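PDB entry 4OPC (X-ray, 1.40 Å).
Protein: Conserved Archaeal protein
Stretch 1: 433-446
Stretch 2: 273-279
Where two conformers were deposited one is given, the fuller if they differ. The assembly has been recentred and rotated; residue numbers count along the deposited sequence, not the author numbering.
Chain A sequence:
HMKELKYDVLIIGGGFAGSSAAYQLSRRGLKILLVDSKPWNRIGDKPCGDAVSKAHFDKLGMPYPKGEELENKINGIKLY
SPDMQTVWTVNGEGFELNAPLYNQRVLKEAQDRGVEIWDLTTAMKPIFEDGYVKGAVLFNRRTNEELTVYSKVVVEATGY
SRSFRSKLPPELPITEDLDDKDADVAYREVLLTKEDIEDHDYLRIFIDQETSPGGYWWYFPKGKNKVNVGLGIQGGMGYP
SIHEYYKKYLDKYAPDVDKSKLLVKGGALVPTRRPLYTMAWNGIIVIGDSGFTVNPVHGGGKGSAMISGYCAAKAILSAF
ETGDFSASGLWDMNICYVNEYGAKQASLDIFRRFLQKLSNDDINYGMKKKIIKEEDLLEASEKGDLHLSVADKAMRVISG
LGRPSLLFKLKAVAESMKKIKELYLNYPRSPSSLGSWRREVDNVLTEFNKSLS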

# COMPACT_ATOMS: atom_id res chain seq x y z
N SER A 433 13.67 22.69 -0.20
CA SER A 433 14.69 21.74 0.23
C SER A 433 14.45 20.31 -0.27
O SER A 433 15.20 19.40 0.08
CB SER A 433 14.78 21.71 1.76
OG SER A 433 15.08 23.00 2.27
N LEU A 434 13.42 20.12 -1.08
CA LEU A 434 13.07 18.78 -1.54
C LEU A 434 14.17 18.14 -2.38
O LEU A 434 14.50 16.98 -2.19
CB LEU A 434 11.77 18.80 -2.34
CG LEU A 434 11.30 17.45 -2.86
CD1 LEU A 434 10.89 16.54 -1.71
CD2 LEU A 434 10.14 17.64 -3.84
N GLY A 435 14.73 18.91 -3.30
CA GLY A 435 15.72 18.38 -4.23
C GLY A 435 16.97 17.84 -3.55
O GLY A 435 17.40 16.72 -3.82
N SER A 436 17.56 18.64 -2.68
CA SER A 436 18.79 18.21 -2.01
C SER A 436 18.53 17.01 -1.11
O SER A 436 19.35 16.10 -1.03
CB SER A 436 19.43 19.36 -1.23
OG SER A 436 18.55 19.89 -0.26
N TRP A 437 17.37 16.99 -0.46
CA TRP A 437 17.00 15.87 0.40
C TRP A 437 16.78 14.60 -0.43
O TRP A 437 17.30 13.52 -0.08
CB TRP A 437 15.75 16.22 1.20
CG TRP A 437 15.18 15.09 2.00
CD1 TRP A 437 15.55 14.71 3.27
CD2 TRP A 437 14.14 14.20 1.60
NE1 TRP A 437 14.79 13.64 3.67
CE2 TRP A 437 13.92 13.30 2.67
CE3 TRP A 437 13.36 14.09 0.45
CZ2 TRP A 437 12.96 12.29 2.61
CZ3 TRP A 437 12.41 13.08 0.39
CH2 TRP A 437 12.22 12.20 1.46
N ARG A 438 16.04 14.73 -1.53
CA ARG A 438 15.80 13.60 -2.43
C ARG A 438 17.12 12.99 -2.93
O ARG A 438 17.24 11.77 -3.01
CB ARG A 438 14.93 14.05 -3.61
CG ARG A 438 14.64 12.97 -4.65
CD ARG A 438 13.73 13.52 -5.75
NE ARG A 438 14.35 14.65 -6.43
CZ ARG A 438 13.75 15.81 -6.69
NH1 ARG A 438 12.49 16.02 -6.35
NH2 ARG A 438 14.43 16.77 -7.31
N ARG A 439 18.09 13.83 -3.25
CA ARG A 439 19.37 13.33 -3.73
C ARG A 439 20.10 12.56 -2.63
O ARG A 439 20.74 11.54 -2.91
CB ARG A 439 20.23 14.46 -4.31
CG ARG A 439 19.64 15.06 -5.59
CD ARG A 439 20.57 16.07 -6.25
NE ARG A 439 20.64 17.33 -5.53
CZ ARG A 439 19.82 18.36 -5.73
NH1 ARG A 439 18.84 18.27 -6.62
NH2 ARG A 439 19.96 19.47 -5.02
N GLU A 440 19.97 13.01 -1.39
CA GLU A 440 20.54 12.26 -0.27
C GLU A 440 19.91 10.88 -0.15
O GLU A 440 20.61 9.88 0.07
CB GLU A 440 20.34 13.01 1.05
CG GLU A 440 21.18 14.24 1.23
CD GLU A 440 21.04 14.80 2.64
OE1 GLU A 440 20.19 15.68 2.85
OE2 GLU A 440 21.78 14.34 3.53
N VAL A 441 18.59 10.81 -0.28
CA VAL A 441 17.89 9.53 -0.17
C VAL A 441 18.29 8.60 -1.31
O VAL A 441 18.61 7.43 -1.09
CB VAL A 441 16.36 9.72 -0.15
CG1 VAL A 441 15.67 8.36 -0.15
CG2 VAL A 441 15.94 10.54 1.05
N ASP A 442 18.30 9.14 -2.53
CA ASP A 442 18.71 8.38 -3.70
C ASP A 442 20.12 7.83 -3.53
O ASP A 442 20.38 6.68 -3.88
CB ASP A 442 18.64 9.24 -4.97
CG ASP A 442 17.21 9.45 -5.45
OD1 ASP A 442 16.33 8.62 -5.13
OD2 ASP A 442 16.96 10.43 -6.19
N ASN A 443 21.02 8.64 -2.98
CA ASN A 443 22.38 8.16 -2.74
C ASN A 443 22.45 6.99 -1.76
O ASN A 443 23.19 6.03 -1.98
CB ASN A 443 23.31 9.30 -2.30
CG ASN A 443 23.59 10.29 -3.41
OD1 ASN A 443 23.35 10.00 -4.59
ND2 ASN A 443 24.11 11.46 -3.05
N VAL A 444 21.67 7.06 -0.69
CA VAL A 444 21.61 5.97 0.27
C VAL A 444 21.15 4.69 -0.42
O VAL A 444 21.72 3.61 -0.23
CB VAL A 444 20.67 6.30 1.46
CG1 VAL A 444 20.40 5.06 2.30
CG2 VAL A 444 21.26 7.42 2.30
N LEU A 445 20.11 4.80 -1.25
CA LEU A 445 19.59 3.65 -1.96
C LEU A 445 20.57 3.09 -2.99
O LEU A 445 20.75 1.88 -3.08
CB LEU A 445 18.26 4.01 -2.64
CG LEU A 445 17.14 4.34 -1.67
CD1 LEU A 445 15.96 4.93 -2.41
CD2 LEU A 445 16.70 3.10 -0.92
N THR A 446 21.21 3.98 -3.76
CA THR A 446 22.21 3.57 -4.74
C THR A 446 23.34 2.79 -4.08
O THR A 446 23.74 1.71 -4.55
CB THR A 446 22.80 4.78 -5.49
OG1 THR A 446 21.76 5.44 -6.22
CG2 THR A 446 23.89 4.34 -6.46
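Stretch 2 (273-279) RRPLYTM

Residues 273-279 form an irregular segment, without helix or strand, that packs along one side of the helix 434-446 and runs against its direction: Thr278 lies beside Leu434, Tyr277 beside Arg438, and the Arg274 guanidinium lies against Leu445. Tyr277 dominates the contact.

At the start of the helix, Leu434 points toward the segment and packs against it, its CD2 3.7 Å from Thr278 CG2 and its CD1 3.8 Å from Tyr277 O. One turn on, Trp437 brings its large ring to the tyrosine, CZ3 lying 3.6 Å from Tyr277 CD1 with the two ring planes nearly perpendicular. Arg438 contributes the aliphatic part of its side chain: CG sits over a face of the Tyr277 ring, 3.7 Å from the centroid, a CH-pi contact that needs no charge. Val441, compact and branched, meets the ring's edge, CG1 approaching Tyr277 CE1 to 3.8 Å.

At Asp442, Tyr277 OH donates a short hydrogen bond to OD1 (2.6 Å). Tyr277 OH in turn accepts from Arg274 NE at 2.9 Å, so the hydroxyl links arginine to carboxylate; water 1 also bridges Arg274 NH2, weakly, and Asp442 OD1. Finally, Leu445 lays CD1 over one face of the Arg274 guanidinium, 3.3 Å from NE, leaving the in-plane N-H groups free to bond.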

# COMPACT_ATOMS: atom_id res chain seq x y z
N ARG A 273 7.55 0.30 -2.24
CA ARG A 273 8.67 1.23 -2.00
C ARG A 273 8.26 2.36 -1.07
O ARG A 273 7.09 2.47 -0.67
CB ARG A 273 9.16 1.82 -3.33
CG ARG A 273 8.06 2.42 -4.19
CD ARG A 273 8.65 3.47 -5.15
NE ARG A 273 8.84 4.75 -4.47
CZ ARG A 273 9.28 5.85 -5.07
NH1 ARG A 273 9.35 7.00 -4.39
NH2 ARG A 273 9.63 5.82 -6.35
N ARG A 274 9.24 3.20 -0.72
CA ARG A 274 9.00 4.46 -0.03
C ARG A 274 7.93 5.27 -0.77
O ARG A 274 7.72 5.08 -1.97
CB ARG A 274 10.31 5.24 0.05
CG ARG A 274 10.84 5.63 -1.31
CD ARG A 274 12.37 5.65 -1.36
NE ARG A 274 12.82 6.01 -2.70
CZ ARG A 274 12.89 5.16 -3.73
NH1 ARG A 274 12.55 3.88 -3.57
NH2 ARG A 274 13.30 5.59 -4.91
N PRO A 275 7.25 6.19 -0.08
CA PRO A 275 6.20 6.94 -0.80
C PRO A 275 6.77 7.90 -1.84
O PRO A 275 7.99 8.09 -1.94
CB PRO A 275 5.49 7.72 0.32
CG PRO A 275 6.45 7.75 1.47
CD PRO A 275 7.33 6.54 1.35
N LEU A 276 5.89 8.50 -2.64
CA LEU A 276 6.29 9.59 -3.51
C LEU A 276 7.10 10.59 -2.70
O LEU A 276 6.71 10.94 -1.59
CB LEU A 276 5.05 10.33 -4.01
CG LEU A 276 4.34 10.04 -5.33
CD1 LEU A 276 3.39 11.20 -5.63
CD2 LEU A 276 5.28 9.79 -6.48
N TYR A 277 8.22 11.05 -3.25
CA TYR A 277 9.10 11.96 -2.51
C TYR A 277 8.35 13.19 -2.00
O TYR A 277 8.58 13.63 -0.87
CB TYR A 277 10.30 12.37 -3.35
CG TYR A 277 11.37 11.31 -3.41
CD1 TYR A 277 11.87 10.74 -2.25
CD2 TYR A 277 11.86 10.85 -4.63
CE1 TYR A 277 12.87 9.78 -2.29
CE2 TYR A 277 12.86 9.88 -4.68
CZ TYR A 277 13.34 9.35 -3.51
OH TYR A 277 14.33 8.39 -3.54
N THR A 278 7.46 13.73 -2.83
CA THR A 278 6.42 14.62 -2.32
C THR A 278 5.05 14.14 -2.76
O THR A 278 4.85 13.77 -3.93
CB THR A 278 6.62 16.11 -2.70
OG1 THR A 278 5.51 16.85 -2.17
CG2 THR A 278 6.66 16.30 -4.21
N MET A 279 4.11 14.15 -1.82
CA MET A 279 2.73 13.79 -2.08
C MET A 279 1.88 15.05 -2.22
O MET A 279 0.65 14.97 -2.32
CB MET A 279 2.19 12.90 -0.95
CG MET A 279 2.97 11.58 -0.86
SD MET A 279 2.68 10.67 0.68
CE MET A 279 1.14 9.85 0.31
O HOH W 1 14.67 7.60 -6.82